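PDB 5BVR: alpha-actinin-like protein 1 from Schizosaccharomyces pombe, which binds actin filaments through tandem calponin-homology domains and takes part in forming and organising the actin ring during cytokinesis and septation. Local coordinates for residues V146-F151 / G158-A163; D150-W155 / D213-R218; S154-L159 / E207-V212; P201-V206 / I220-A225. One frame throughout, in Å; residues are numbered along the deposited sequence.

All four contacts belong to the second calponin-homology domain of the actin-binding module. Residues 146-163 supply interaction 1 on their own, and interactions 2 and 3 tie the same loop to the chain that runs from helix 206-209 into helix 217-234. Interactions 1 and 3, with centres about 9 Å apart, share Gly158 and Leu159; interactions 2 and 3, about 8 Å apart, share Ser154 and Trp155. Interaction 4 meets interaction 1 where Phe161 CE1 lies 3.6 Å from Tyr223 CE2, and interactions 2 and 3 where Trp155 CH2 lies 3.8 Å from Val224 CG2. Zinc sites fall in interaction 2: Asp213 binds one ion, and Asp216 and Arg218 belong to the site of another.

Interaction 1. Residues V146-F151 / G158-A163; sequences VDVQDF and GLAFCA
In the second calponin-homology domain, the loop that follows helix 127-138 passes over the first turn of helix 159-168, and two valines make the buried apolar contact. Val146 comes first and does most of the work, its CB directed at the helix and its two methyls spread over three residues. CG1, anti to the backbone N (chi1 174°), reaches the Ala160 backbone at CA and its methyl at CB. Val146 CG2, on the other branch, meets Leu159 CB at 3.8 Å, with the two side chains crossing obliquely, and extends one turn further to the methyl of Ala163. The small Ala160 is consistent with the close approach: Val146 CA and Ala160 CA are 5.7 Å apart. Asp147 then turns its CB away from the helix. Val148 follows, wedged between Ala160 and the side chains of Leu132 and Cys135 on helix 127-138, so the loop is packed against two helices. A nearly straight hydrogen bond of 2.7 Å from Gln149 NE2 to Asp147 OD1 links the two side chains that flank this valine. The methyl that Val148 offers to the helix is CG2, beside its own backbone N and 4.1 Å from Ala160 CB.

Interaction 2. Residues D150-W155 / D213-R218; sequences DFTRSW and DRPDER. With ZN (zinc ion), chain C.
A zinc ion lies at the outer edge of this contact in the second calponin-homology domain, held by Asp213 OD1 at 1.9 Å and by a water that also accepts from Arg153 NH1. The bent Arg153 side chain runs alongside Asp213, its guanidinium turned 85° from the carboxylate. Asp213 O sits over one guanidinium face, and Arg153 NH2 is 3.3 Å from Asp213 OD1; the positive charge probably tempers that of the metal-bound carboxylate. Further in, the contact is apolar. Pro215 CG presses on the Thr152 backbone, 3.7 Å from Thr152 C, while the Thr152 side chain crosses that of Glu217 obliquely, CG2 touching CB. The extended Glu217 lays its CG against Phe151 CB and accepts a hydrogen bond at OE2 from a water that in turn accepts from Phe151 N; Lys128 forms a salt bridge with the same oxygen. Phe151 O, buried here, has no polar partner. Asp150 OD1 holds the loop in shape, accepting from Thr152 N in an Asx turn and, on its syn lone pair, from Ser154 N. The loop thus lies across the start of helix 217-234, N-capped by Asp216, with the Phe151 ring reaching helix 127-138 and the Trp155 ring helix 159-168.

Interaction 3. Residues S154-L159 / E207-V212; sequences SWTNGL and EDVCDV
Val209 opens the contact. Its CG2, anti to the backbone N, lies 3.7 Å from Trp155 O and touches the Trp155 CB, while Val209 O is crowded by Thr156, with Thr156 CG2 at 3.2 Å and CA making a CH...O contact. A type II turn from Val209 to Val212 follows. Cys210 CA donates a CH...O contact to Thr156 O at 3.4 Å; its CB is directed away, and the side chain packs on His183 and Met187 of helix 183-198. Asp211 N gives Thr156 O a hydrogen bond of 2.9 Å, nearly straight at the hydrogen (172°), although the donor stands above the carbonyl plane. The Asp211 carboxylate turns back toward this oxygen but bonds to His183 through OD1. Val212 O is bridged by a water to Thr156 OG1, and Thr156 CG2 lies 3.5 Å from Val212 O. Thr156 thus meets the turn with its carbonyl and methyl directly, and with its hydroxyl through a water. Its own loop makes a type I turn from Trp155 to Gly158, within which Asn157 OD1 accepts from Leu159 N, an Asx turn; Gly158 is the N-cap of helix 159-168. Here two turns dock against each other within the helical calponin-homology fold.

Interaction 4. Residues P201-V206 / I220-A225; sequences PRLIEV and IMTYVA
The Tyr223 ring carries Ile204 over one face and the carbonyl oxygen of Pro201 at its edge. Ile204 CG1 makes a CH-pi contact 4.1 Å from the ring centroid, 26° off the normal, and Ile204 CD1 is 3.5 Å from Tyr223 CD2. The isoleucine crosses the tyrosine at about a right angle; its CG1 takes the crowded position between the backbone N and the carbonyl carbon (chi1 60°), which lays the branch over the ring. Pro201 O lies in the ring plane, 3.2 Å from Tyr223 CE1, facing its C-H. The same oxygen accepts a weak bond from Leu203 N, closing an inverse gamma turn centred on Arg202. Leu203 CB is 4.0 Å from Tyr223 CD1, and Leu203 CD1 is 3.8 Å from Thr222 CG2. Tyr223, with CG anti to its backbone N, has its CB directed toward the loop, and its hydroxyl bonds to that of Tyr227. Phe191 of helix 183-198 and Tyr227 meet the ring edge-to-face, and Phe161 also packs against it. Beyond the loop, Pro201, Leu203 and Ile204 touch helix 11-25 of the first calponin-homology domain, while Thr222 touches helix 101-117 of that same domain, placing the contact where the two domains meet.

Interaction 1. Residues V146-F151 / G158-A163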
loop_
_atom_site.group_PDB
_atom_site.type_symbol
_atom_site.label_atom_id
_atom_site.label_comp_id
_atom_site.label_asym_id
_atom_site.label_seq_id
_atom_site.Cartn_x
_atom_site.Cartn_y
_atom_site.Cartn_z
ATOM N N VAL A 146 -23.743 -0.308 0.580
ATOM C CA VAL A 146 -22.382 -0.032 1.033
ATOM C C VAL A 146 -22.419 0.364 2.504
ATOM O O VAL A 146 -23.232 1.185 2.924
ATOM C CB VAL A 146 -21.757 1.105 0.193
ATOM C CG1 VAL A 146 -20.388 1.506 0.744
ATOM C CG2 VAL A 146 -21.654 0.705 -1.260
ATOM N N ASP A 147 -21.530 -0.233 3.291
ATOM C CA ASP A 147 -21.429 0.078 4.706
ATOM C C ASP A 147 -20.002 -0.206 5.142
ATOM O O ASP A 147 -19.646 -1.338 5.470
ATOM C CB ASP A 147 -22.422 -0.735 5.526
ATOM C CG ASP A 147 -22.425 -0.347 6.994
ATOM O OD1 ASP A 147 -21.909 0.730 7.349
ATOM O OD2 ASP A 147 -22.968 -1.134 7.801
ATOM N N VAL A 148 -19.157 0.816 5.105
ATOM C CA VAL A 148 -17.744 0.620 5.378
ATOM C C VAL A 148 -17.527 0.638 6.883
ATOM O O VAL A 148 -17.686 1.672 7.537
ATOM C CB VAL A 148 -16.892 1.679 4.683
ATOM C CG1 VAL A 148 -15.441 1.473 5.045
ATOM C CG2 VAL A 148 -17.048 1.576 3.192
ATOM N N GLN A 149 -17.201 -0.518 7.442
ATOM C CA GLN A 149 -17.046 -0.670 8.880
ATOM C C GLN A 149 -15.643 -1.145 9.257
ATOM O O GLN A 149 -15.321 -1.224 10.451
ATOM C CB GLN A 149 -18.063 -1.678 9.414
ATOM C CG GLN A 149 -19.492 -1.168 9.391
ATOM C CD GLN A 149 -19.658 0.135 10.169
ATOM O OE1 GLN A 149 -19.026 0.332 11.208
ATOM N NE2 GLN A 149 -20.502 1.033 9.661
ATOM N N ASP A 150 -14.821 -1.445 8.242
ATOM C CA ASP A 150 -13.511 -2.038 8.428
ATOM C C ASP A 150 -12.743 -1.984 7.124
ATOM O O ASP A 150 -13.230 -1.429 6.146
ATOM C CB ASP A 150 -13.684 -3.487 8.880
ATOM C CG ASP A 150 -14.564 -4.261 7.944
ATOM O OD1 ASP A 150 -14.362 -4.198 6.714
ATOM O OD2 ASP A 150 -15.534 -4.880 8.451
ATOM N N PHE A 151 -11.528 -2.523 7.138
ATOM C CA PHE A 151 -10.725 -2.686 5.939
ATOM C C PHE A 151 -10.603 -4.149 5.529
ATOM O O PHE A 151 -9.572 -4.589 5.006
ATOM C CB PHE A 151 -9.341 -2.063 6.153
ATOM C CG PHE A 151 -9.374 -0.554 6.247
ATOM C CD1 PHE A 151 -9.643 0.190 5.136
ATOM C CD2 PHE A 151 -9.129 0.093 7.432
ATOM C CE1 PHE A 151 -9.677 1.583 5.200
ATOM C CE2 PHE A 151 -9.159 1.474 7.510
ATOM C CZ PHE A 151 -9.434 2.214 6.390
ATOM N N GLY A 158 -17.117 -5.524 -3.886
ATOM C CA GLY A 158 -16.833 -4.600 -4.987
ATOM C C GLY A 158 -17.507 -3.243 -4.919
ATOM O O GLY A 158 -17.061 -2.294 -5.585
ATOM N N LEU A 159 -18.575 -3.133 -4.144
ATOM C CA LEU A 159 -19.428 -1.944 -4.235
ATOM C C LEU A 159 -18.791 -0.732 -3.592
ATOM O O LEU A 159 -18.974 0.389 -4.101
ATOM C CB LEU A 159 -20.807 -2.179 -3.632
ATOM C CG LEU A 159 -21.697 -3.119 -4.435
ATOM C CD1 LEU A 159 -23.011 -3.387 -3.675
ATOM C CD2 LEU A 159 -21.978 -2.575 -5.830
ATOM N N ALA A 160 -18.082 -0.909 -2.482
ATOM C CA ALA A 160 -17.456 0.255 -1.840
ATOM C C ALA A 160 -16.447 0.931 -2.782
ATOM O O ALA A 160 -16.402 2.160 -2.874
ATOM C CB ALA A 160 -16.803 -0.105 -0.510
ATOM N N PHE A 161 -15.629 0.134 -3.480
ATOM C CA PHE A 161 -14.694 0.680 -4.454
ATOM C C PHE A 161 -15.461 1.423 -5.546
ATOM O O PHE A 161 -15.082 2.541 -5.912
ATOM C CB PHE A 161 -13.807 -0.387 -5.098
ATOM C CG PHE A 161 -12.773 -0.966 -4.172
ATOM C CD1 PHE A 161 -11.740 -0.191 -3.692
ATOM C CD2 PHE A 161 -12.811 -2.303 -3.823
ATOM C CE1 PHE A 161 -10.755 -0.726 -2.855
ATOM C CE2 PHE A 161 -11.808 -2.846 -2.991
ATOM C CZ PHE A 161 -10.807 -2.042 -2.507
ATOM N N CYS A 162 -16.524 0.814 -6.058
ATOM C CA CYS A 162 -17.310 1.459 -7.113
ATOM C C CYS A 162 -17.950 2.750 -6.628
ATOM O O CYS A 162 -17.973 3.744 -7.367
ATOM C CB CYS A 162 -18.387 0.535 -7.664
ATOM S SG CYS A 162 -17.738 -0.840 -8.665
ATOM N N ALA A 163 -18.443 2.760 -5.391
ATOM C CA ALA A 163 -19.111 3.941 -4.845
ATOM C C ALA A 163 -18.101 5.062 -4.658
ATOM O O ALA A 163 -18.415 6.229 -4.934
ATOM C CB ALA A 163 -19.773 3.621 -3.534
#

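Interaction 2. Residues D150-W155 / D213-R218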
loop_
_atom_site.group_PDB
_atom_site.type_symbol
_atom_site.label_atom_id
_atom_site.label_comp_id
_atom_site.label_asym_id
_atom_site.label_seq_id
_atom_site.Cartn_x
_atom_site.Cartn_y
_atom_site.Cartn_z
ATOM N N ASP A 150 -14.821 -1.445 8.242
ATOM C CA ASP A 150 -13.511 -2.038 8.428
ATOM C C ASP A 150 -12.743 -1.984 7.124
ATOM O O ASP A 150 -13.230 -1.429 6.146
ATOM C CB ASP A 150 -13.684 -3.487 8.880
ATOM C CG ASP A 150 -14.564 -4.261 7.944
ATOM O OD1 ASP A 150 -14.362 -4.198 6.714
ATOM O OD2 ASP A 150 -15.534 -4.880 8.451
ATOM N N PHE A 151 -11.528 -2.523 7.138
ATOM C CA PHE A 151 -10.725 -2.686 5.939
ATOM C C PHE A 151 -10.603 -4.149 5.529
ATOM O O PHE A 151 -9.572 -4.589 5.006
ATOM C CB PHE A 151 -9.341 -2.063 6.153
ATOM C CG PHE A 151 -9.374 -0.554 6.247
ATOM C CD1 PHE A 151 -9.643 0.190 5.136
ATOM C CD2 PHE A 151 -9.129 0.093 7.432
ATOM C CE1 PHE A 151 -9.677 1.583 5.200
ATOM C CE2 PHE A 151 -9.159 1.474 7.510
ATOM C CZ PHE A 151 -9.434 2.214 6.390
ATOM N N THR A 152 -11.677 -4.895 5.764
ATOM C CA THR A 152 -11.734 -6.300 5.370
ATOM C C THR A 152 -13.058 -6.601 4.648
ATOM O O THR A 152 -13.184 -6.352 3.446
ATOM C CB THR A 152 -11.499 -7.231 6.588
ATOM O OG1 THR A 152 -12.404 -6.896 7.640
ATOM C CG2 THR A 152 -10.049 -7.078 7.096
ATOM N N ARG A 153 -14.031 -7.116 5.386
ATOM C CA ARG A 153 -15.246 -7.634 4.802
ATOM C C ARG A 153 -16.103 -6.581 4.131
ATOM O O ARG A 153 -16.914 -6.924 3.279
ATOM C CB ARG A 153 -16.049 -8.371 5.874
ATOM C CG ARG A 153 -15.147 -9.210 6.776
ATOM C CD ARG A 153 -15.762 -10.458 7.234
ATOM N NE ARG A 153 -16.088 -11.300 6.101
ATOM C CZ ARG A 153 -16.807 -12.403 6.208
ATOM N NH1 ARG A 153 -17.286 -12.766 7.393
ATOM N NH2 ARG A 153 -17.062 -13.124 5.135
ATOM N N SER A 154 -15.932 -5.313 4.504
ATOM C CA SER A 154 -16.708 -4.236 3.883
ATOM C C SER A 154 -16.352 -3.993 2.420
ATOM O O SER A 154 -17.035 -3.232 1.750
ATOM C CB SER A 154 -16.487 -2.901 4.620
ATOM O OG SER A 154 -16.828 -2.990 5.977
ATOM N N TRP A 155 -15.262 -4.592 1.947
ATOM C CA TRP A 155 -14.734 -4.334 0.609
ATOM C C TRP A 155 -14.838 -5.501 -0.377
ATOM O O TRP A 155 -14.560 -5.327 -1.567
ATOM C CB TRP A 155 -13.233 -3.973 0.746
ATOM C CG TRP A 155 -13.046 -2.751 1.586
ATOM C CD1 TRP A 155 -12.918 -2.700 2.930
ATOM C CD2 TRP A 155 -13.088 -1.386 1.129
ATOM N NE1 TRP A 155 -12.842 -1.394 3.349
ATOM C CE2 TRP A 155 -12.946 -0.566 2.261
ATOM C CE3 TRP A 155 -13.215 -0.786 -0.129
ATOM C CZ2 TRP A 155 -12.933 0.821 2.177
ATOM C CZ3 TRP A 155 -13.194 0.602 -0.214
ATOM C CH2 TRP A 155 -13.024 1.377 0.934
ATOM N N ASP A 213 -13.378 -14.651 2.178
ATOM C CA ASP A 213 -13.900 -14.754 3.517
ATOM C C ASP A 213 -13.040 -13.995 4.517
ATOM O O ASP A 213 -13.556 -13.282 5.350
ATOM C CB ASP A 213 -13.969 -16.253 3.863
ATOM C CG ASP A 213 -14.514 -16.532 5.238
ATOM O OD1 ASP A 213 -15.575 -15.999 5.597
ATOM O OD2 ASP A 213 -13.877 -17.332 5.954
ATOM N N ARG A 214 -11.712 -14.132 4.424
ATOM C CA ARG A 214 -10.810 -13.434 5.348
ATOM C C ARG A 214 -9.741 -12.661 4.572
ATOM O O ARG A 214 -8.594 -13.087 4.464
ATOM C CB ARG A 214 -10.143 -14.435 6.296
ATOM C CG ARG A 214 -11.113 -15.225 7.154
ATOM C CD ARG A 214 -10.364 -16.183 8.075
ATOM N NE ARG A 214 -11.165 -17.352 8.431
ATOM C CZ ARG A 214 -11.884 -17.475 9.545
ATOM N NH1 ARG A 214 -11.916 -16.497 10.445
ATOM N NH2 ARG A 214 -12.570 -18.591 9.759
ATOM N N PRO A 215 -10.115 -11.522 4.012
ATOM C CA PRO A 215 -9.177 -10.764 3.176
ATOM C C PRO A 215 -8.098 -10.102 4.026
ATOM O O PRO A 215 -8.279 -9.869 5.223
ATOM C CB PRO A 215 -10.064 -9.705 2.526
ATOM C CG PRO A 215 -11.160 -9.518 3.488
ATOM C CD PRO A 215 -11.407 -10.838 4.149
ATOM N N ASP A 216 -6.973 -9.801 3.388
ATOM C CA ASP A 216 -5.838 -9.243 4.104
ATOM C C ASP A 216 -6.023 -7.750 4.350
ATOM O O ASP A 216 -5.969 -6.939 3.423
ATOM C CB ASP A 216 -4.509 -9.499 3.385
ATOM C CG ASP A 216 -3.341 -9.090 4.233
ATOM O OD1 ASP A 216 -3.153 -9.721 5.292
ATOM O OD2 ASP A 216 -2.644 -8.104 3.888
ATOM N N GLU A 217 -6.157 -7.397 5.625
ATOM C CA GLU A 217 -6.422 -6.035 6.043
ATOM C C GLU A 217 -5.342 -5.061 5.587
ATOM O O GLU A 217 -5.656 -3.998 5.053
ATOM C CB GLU A 217 -6.544 -5.972 7.559
ATOM C CG GLU A 217 -7.018 -4.602 8.049
ATOM C CD GLU A 217 -7.152 -4.496 9.543
ATOM O OE1 GLU A 217 -6.599 -5.337 10.286
ATOM O OE2 GLU A 217 -7.811 -3.539 9.977
ATOM N N ARG A 218 -4.081 -5.389 5.828
ATOM C CA ARG A 218 -3.017 -4.451 5.477
ATOM C C ARG A 218 -2.950 -4.208 3.978
ATOM O O ARG A 218 -2.704 -3.091 3.553
ATOM C CB ARG A 218 -1.692 -4.973 6.006
ATOM C CG ARG A 218 -1.636 -4.940 7.525
ATOM C CD ARG A 218 -0.373 -5.572 8.127
ATOM N NE ARG A 218 -0.372 -5.362 9.569
ATOM C CZ ARG A 218 0.650 -5.627 10.380
ATOM N NH1 ARG A 218 1.787 -6.127 9.906
ATOM N NH2 ARG A 218 0.530 -5.369 11.676
HETATM ZN ZN ZN C . -16.231 -16.630 7.284
HETATM O O HOH W 1 -10.415 -3.160 9.688
HETATM O O HOH W 2 -18.218 -15.576 7.388
#

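Interaction 3. Residues S154-L159 / E207-V212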
loop_
_atom_site.group_PDB
_atom_site.type_symbol
_atom_site.label_atom_id
_atom_site.label_comp_id
_atom_site.label_asym_id
_atom_site.label_seq_id
_atom_site.Cartn_x
_atom_site.Cartn_y
_atom_site.Cartn_z
ATOM N N SER A 154 -15.932 -5.313 4.504
ATOM C CA SER A 154 -16.708 -4.236 3.883
ATOM C C SER A 154 -16.352 -3.993 2.420
ATOM O O SER A 154 -17.035 -3.232 1.750
ATOM C CB SER A 154 -16.487 -2.901 4.620
ATOM O OG SER A 154 -16.828 -2.990 5.977
ATOM N N TRP A 155 -15.262 -4.592 1.947
ATOM C CA TRP A 155 -14.734 -4.334 0.609
ATOM C C TRP A 155 -14.838 -5.501 -0.377
ATOM O O TRP A 155 -14.560 -5.327 -1.567
ATOM C CB TRP A 155 -13.233 -3.973 0.746
ATOM C CG TRP A 155 -13.046 -2.751 1.586
ATOM C CD1 TRP A 155 -12.918 -2.700 2.930
ATOM C CD2 TRP A 155 -13.088 -1.386 1.129
ATOM N NE1 TRP A 155 -12.842 -1.394 3.349
ATOM C CE2 TRP A 155 -12.946 -0.566 2.261
ATOM C CE3 TRP A 155 -13.215 -0.786 -0.129
ATOM C CZ2 TRP A 155 -12.933 0.821 2.177
ATOM C CZ3 TRP A 155 -13.194 0.602 -0.214
ATOM C CH2 TRP A 155 -13.024 1.377 0.934
ATOM N N THR A 156 -15.278 -6.668 0.099
ATOM C CA THR A 156 -15.180 -7.877 -0.710
ATOM C C THR A 156 -16.261 -8.021 -1.776
ATOM O O THR A 156 -16.112 -8.824 -2.684
ATOM C CB THR A 156 -15.127 -9.137 0.177
ATOM O OG1 THR A 156 -16.334 -9.256 0.943
ATOM C CG2 THR A 156 -13.889 -9.089 1.102
ATOM N N ASN A 157 -17.315 -7.216 -1.727
ATOM C CA ASN A 157 -18.351 -7.318 -2.767
ATOM C C ASN A 157 -18.184 -6.328 -3.922
ATOM O O ASN A 157 -19.022 -6.289 -4.818
ATOM C CB ASN A 157 -19.771 -7.255 -2.182
ATOM C CG ASN A 157 -20.186 -5.861 -1.728
ATOM O OD1 ASN A 157 -19.534 -4.881 -2.029
ATOM N ND2 ASN A 157 -21.282 -5.774 -1.005
ATOM N N GLY A 158 -17.117 -5.524 -3.886
ATOM C CA GLY A 158 -16.833 -4.600 -4.987
ATOM C C GLY A 158 -17.507 -3.243 -4.919
ATOM O O GLY A 158 -17.061 -2.294 -5.585
ATOM N N LEU A 159 -18.575 -3.133 -4.144
ATOM C CA LEU A 159 -19.428 -1.944 -4.235
ATOM C C LEU A 159 -18.791 -0.732 -3.592
ATOM O O LEU A 159 -18.974 0.389 -4.101
ATOM C CB LEU A 159 -20.807 -2.179 -3.632
ATOM C CG LEU A 159 -21.697 -3.119 -4.435
ATOM C CD1 LEU A 159 -23.011 -3.387 -3.675
ATOM C CD2 LEU A 159 -21.978 -2.575 -5.830
ATOM N N GLU A 207 -9.025 -11.181 -7.522
ATOM C CA GLU A 207 -9.190 -12.435 -6.796
ATOM C C GLU A 207 -8.639 -12.367 -5.377
ATOM O O GLU A 207 -8.938 -13.221 -4.543
ATOM C CB GLU A 207 -8.616 -13.612 -7.599
ATOM C CG GLU A 207 -7.133 -13.514 -7.934
ATOM C CD GLU A 207 -6.827 -12.790 -9.255
ATOM O OE1 GLU A 207 -7.651 -11.972 -9.730
ATOM O OE2 GLU A 207 -5.740 -13.052 -9.825
ATOM N N ASP A 208 -7.838 -11.338 -5.080
ATOM C CA ASP A 208 -7.269 -11.229 -3.744
ATOM C C ASP A 208 -8.306 -10.738 -2.718
ATOM O O ASP A 208 -8.103 -10.877 -1.521
ATOM C CB ASP A 208 -6.067 -10.275 -3.716
ATOM C CG ASP A 208 -4.887 -10.761 -4.549
ATOM O OD1 ASP A 208 -4.759 -11.984 -4.736
ATOM O OD2 ASP A 208 -4.081 -9.894 -4.985
ATOM N N VAL A 209 -9.400 -10.149 -3.184
ATOM C CA VAL A 209 -10.376 -9.532 -2.276
ATOM C C VAL A 209 -11.832 -9.897 -2.609
ATOM O O VAL A 209 -12.654 -9.988 -1.690
ATOM C CB VAL A 209 -10.182 -7.988 -2.201
ATOM C CG1 VAL A 209 -9.935 -7.430 -3.549
ATOM C CG2 VAL A 209 -11.356 -7.250 -1.527
ATOM N N CYS A 210 -12.142 -10.157 -3.878
ATOM C CA CYS A 210 -13.540 -10.418 -4.269
ATOM C C CYS A 210 -14.056 -11.714 -3.636
ATOM O O CYS A 210 -13.522 -12.804 -3.850
ATOM C CB CYS A 210 -13.661 -10.498 -5.784
ATOM S SG CYS A 210 -15.347 -10.758 -6.335
ATOM N N ASP A 211 -15.104 -11.557 -2.832
ATOM C CA ASP A 211 -15.737 -12.659 -2.143
ATOM C C ASP A 211 -14.757 -13.548 -1.369
ATOM O O ASP A 211 -14.920 -14.768 -1.276
ATOM C CB ASP A 211 -16.544 -13.483 -3.139
ATOM C CG ASP A 211 -17.724 -12.725 -3.713
ATOM O OD1 ASP A 211 -18.267 -11.830 -3.023
ATOM O OD2 ASP A 211 -18.094 -13.044 -4.862
ATOM N N VAL A 212 -13.763 -12.899 -0.778
ATOM C CA VAL A 212 -12.806 -13.565 0.103
ATOM C C VAL A 212 -13.298 -13.494 1.543
ATOM O O VAL A 212 -13.619 -12.423 2.061
ATOM C CB VAL A 212 -11.421 -12.897 -0.033
ATOM C CG1 VAL A 212 -10.431 -13.415 1.020
ATOM C CG2 VAL A 212 -10.903 -13.133 -1.455
HETATM O O HOH W 3 -15.939 -11.119 3.111
#

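Interaction 4. Residues P201-V206 / I220-A225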
loop_
_atom_site.group_PDB
_atom_site.type_symbol
_atom_site.label_atom_id
_atom_site.label_comp_id
_atom_site.label_asym_id
_atom_site.label_seq_id
_atom_site.Cartn_x
_atom_site.Cartn_y
_atom_site.Cartn_z
ATOM N N PRO A 201 -2.567 2.997 -8.838
ATOM C CA PRO A 201 -1.923 1.744 -9.243
ATOM C C PRO A 201 -2.675 0.531 -8.731
ATOM O O PRO A 201 -3.227 0.553 -7.634
ATOM C CB PRO A 201 -0.546 1.828 -8.576
ATOM C CG PRO A 201 -0.755 2.646 -7.367
ATOM C CD PRO A 201 -1.799 3.683 -7.779
ATOM N N ARG A 202 -2.657 -0.530 -9.524
ATOM C CA ARG A 202 -3.375 -1.750 -9.202
ATOM C C ARG A 202 -2.570 -2.591 -8.218
ATOM O O ARG A 202 -1.876 -3.534 -8.622
ATOM C CB ARG A 202 -3.615 -2.533 -10.482
ATOM C CG ARG A 202 -4.362 -3.832 -10.299
ATOM C CD ARG A 202 -4.383 -4.596 -11.599
ATOM N NE ARG A 202 -5.157 -3.859 -12.586
ATOM C CZ ARG A 202 -6.462 -4.014 -12.778
ATOM N NH1 ARG A 202 -7.152 -4.901 -12.075
ATOM N NH2 ARG A 202 -7.077 -3.284 -13.690
ATOM N N LEU A 203 -2.652 -2.260 -6.939
ATOM C CA LEU A 203 -1.850 -2.936 -5.933
ATOM C C LEU A 203 -2.382 -4.305 -5.527
ATOM O O LEU A 203 -1.631 -5.072 -4.934
ATOM C CB LEU A 203 -1.701 -2.070 -4.672
ATOM C CG LEU A 203 -1.056 -0.701 -4.908
ATOM C CD1 LEU A 203 -0.823 -0.013 -3.576
ATOM C CD2 LEU A 203 0.280 -0.769 -5.683
ATOM N N ILE A 204 -3.668 -4.570 -5.782
ATOM C CA ILE A 204 -4.290 -5.848 -5.429
ATOM C C ILE A 204 -5.033 -6.409 -6.624
ATOM O O ILE A 204 -5.553 -5.672 -7.449
ATOM C CB ILE A 204 -5.227 -5.729 -4.210
ATOM C CG1 ILE A 204 -6.365 -4.742 -4.467
ATOM C CG2 ILE A 204 -4.451 -5.342 -2.998
ATOM C CD1 ILE A 204 -7.335 -4.616 -3.300
ATOM N N GLU A 205 -5.056 -7.732 -6.717
ATOM C CA GLU A 205 -5.772 -8.397 -7.788
ATOM C C GLU A 205 -7.223 -8.570 -7.354
ATOM O O GLU A 205 -7.527 -8.652 -6.149
ATOM C CB GLU A 205 -5.179 -9.778 -8.062
ATOM C CG GLU A 205 -3.661 -9.824 -8.269
ATOM C CD GLU A 205 -3.246 -9.362 -9.637
ATOM O OE1 GLU A 205 -4.117 -8.890 -10.397
ATOM O OE2 GLU A 205 -2.038 -9.483 -9.956
ATOM N N VAL A 206 -8.118 -8.612 -8.332
ATOM C CA VAL A 206 -9.519 -8.832 -8.032
ATOM C C VAL A 206 -9.692 -10.086 -7.156
ATOM O O VAL A 206 -10.419 -10.056 -6.144
ATOM C CB VAL A 206 -10.335 -8.947 -9.338
ATOM C CG1 VAL A 206 -11.739 -9.494 -9.076
ATOM C CG2 VAL A 206 -10.375 -7.580 -10.029
ATOM N N ILE A 220 -5.514 -4.344 1.830
ATOM C CA ILE A 220 -6.644 -3.502 1.497
ATOM C C ILE A 220 -6.351 -2.066 1.905
ATOM O O ILE A 220 -6.574 -1.135 1.121
ATOM C CB ILE A 220 -7.978 -4.041 2.076
ATOM C CG1 ILE A 220 -8.364 -5.304 1.311
ATOM C CG2 ILE A 220 -9.072 -2.984 2.021
ATOM C CD1 ILE A 220 -9.502 -6.067 1.959
ATOM N N MET A 221 -5.878 -1.860 3.129
ATOM C CA MET A 221 -5.541 -0.519 3.581
ATOM C C MET A 221 -4.536 0.159 2.655
ATOM O O MET A 221 -4.665 1.341 2.347
ATOM C CB MET A 221 -4.956 -0.554 4.966
ATOM C CG MET A 221 -5.959 -0.886 6.068
ATOM S SD MET A 221 -5.214 -0.960 7.710
ATOM C CE MET A 221 -4.662 0.738 7.775
ATOM N N THR A 222 -3.524 -0.578 2.251
ATOM C CA THR A 222 -2.497 -0.021 1.376
ATOM C C THR A 222 -3.121 0.495 0.079
ATOM O O THR A 222 -2.764 1.590 -0.399
ATOM C CB THR A 222 -1.408 -1.062 1.057
ATOM O OG1 THR A 222 -0.817 -1.502 2.284
ATOM C CG2 THR A 222 -0.298 -0.483 0.174
ATOM N N TYR A 223 -4.020 -0.290 -0.515
ATOM C CA TYR A 223 -4.651 0.053 -1.771
ATOM C C TYR A 223 -5.668 1.213 -1.589
ATOM O O TYR A 223 -5.654 2.189 -2.354
ATOM C CB TYR A 223 -5.304 -1.192 -2.397
ATOM C CG TYR A 223 -5.986 -0.916 -3.715
ATOM C CD1 TYR A 223 -5.297 -0.410 -4.805
ATOM C CD2 TYR A 223 -7.321 -1.190 -3.882
ATOM C CE1 TYR A 223 -5.949 -0.146 -6.015
ATOM C CE2 TYR A 223 -7.976 -0.934 -5.085
ATOM C CZ TYR A 223 -7.296 -0.425 -6.141
ATOM O OH TYR A 223 -7.943 -0.153 -7.322
ATOM N N VAL A 224 -6.506 1.134 -0.563
ATOM C CA VAL A 224 -7.507 2.165 -0.328
ATOM C C VAL A 224 -6.815 3.507 -0.051
ATOM O O VAL A 224 -7.315 4.565 -0.468
ATOM C CB VAL A 224 -8.429 1.771 0.823
ATOM C CG1 VAL A 224 -9.299 2.956 1.259
ATOM C CG2 VAL A 224 -9.298 0.598 0.408
ATOM N N ALA A 225 -5.663 3.502 0.620
ATOM C CA ALA A 225 -4.919 4.750 0.847
ATOM C C ALA A 225 -4.589 5.452 -0.476
ATOM O O ALA A 225 -4.499 6.704 -0.525
ATOM C CB ALA A 225 -3.623 4.486 1.623
#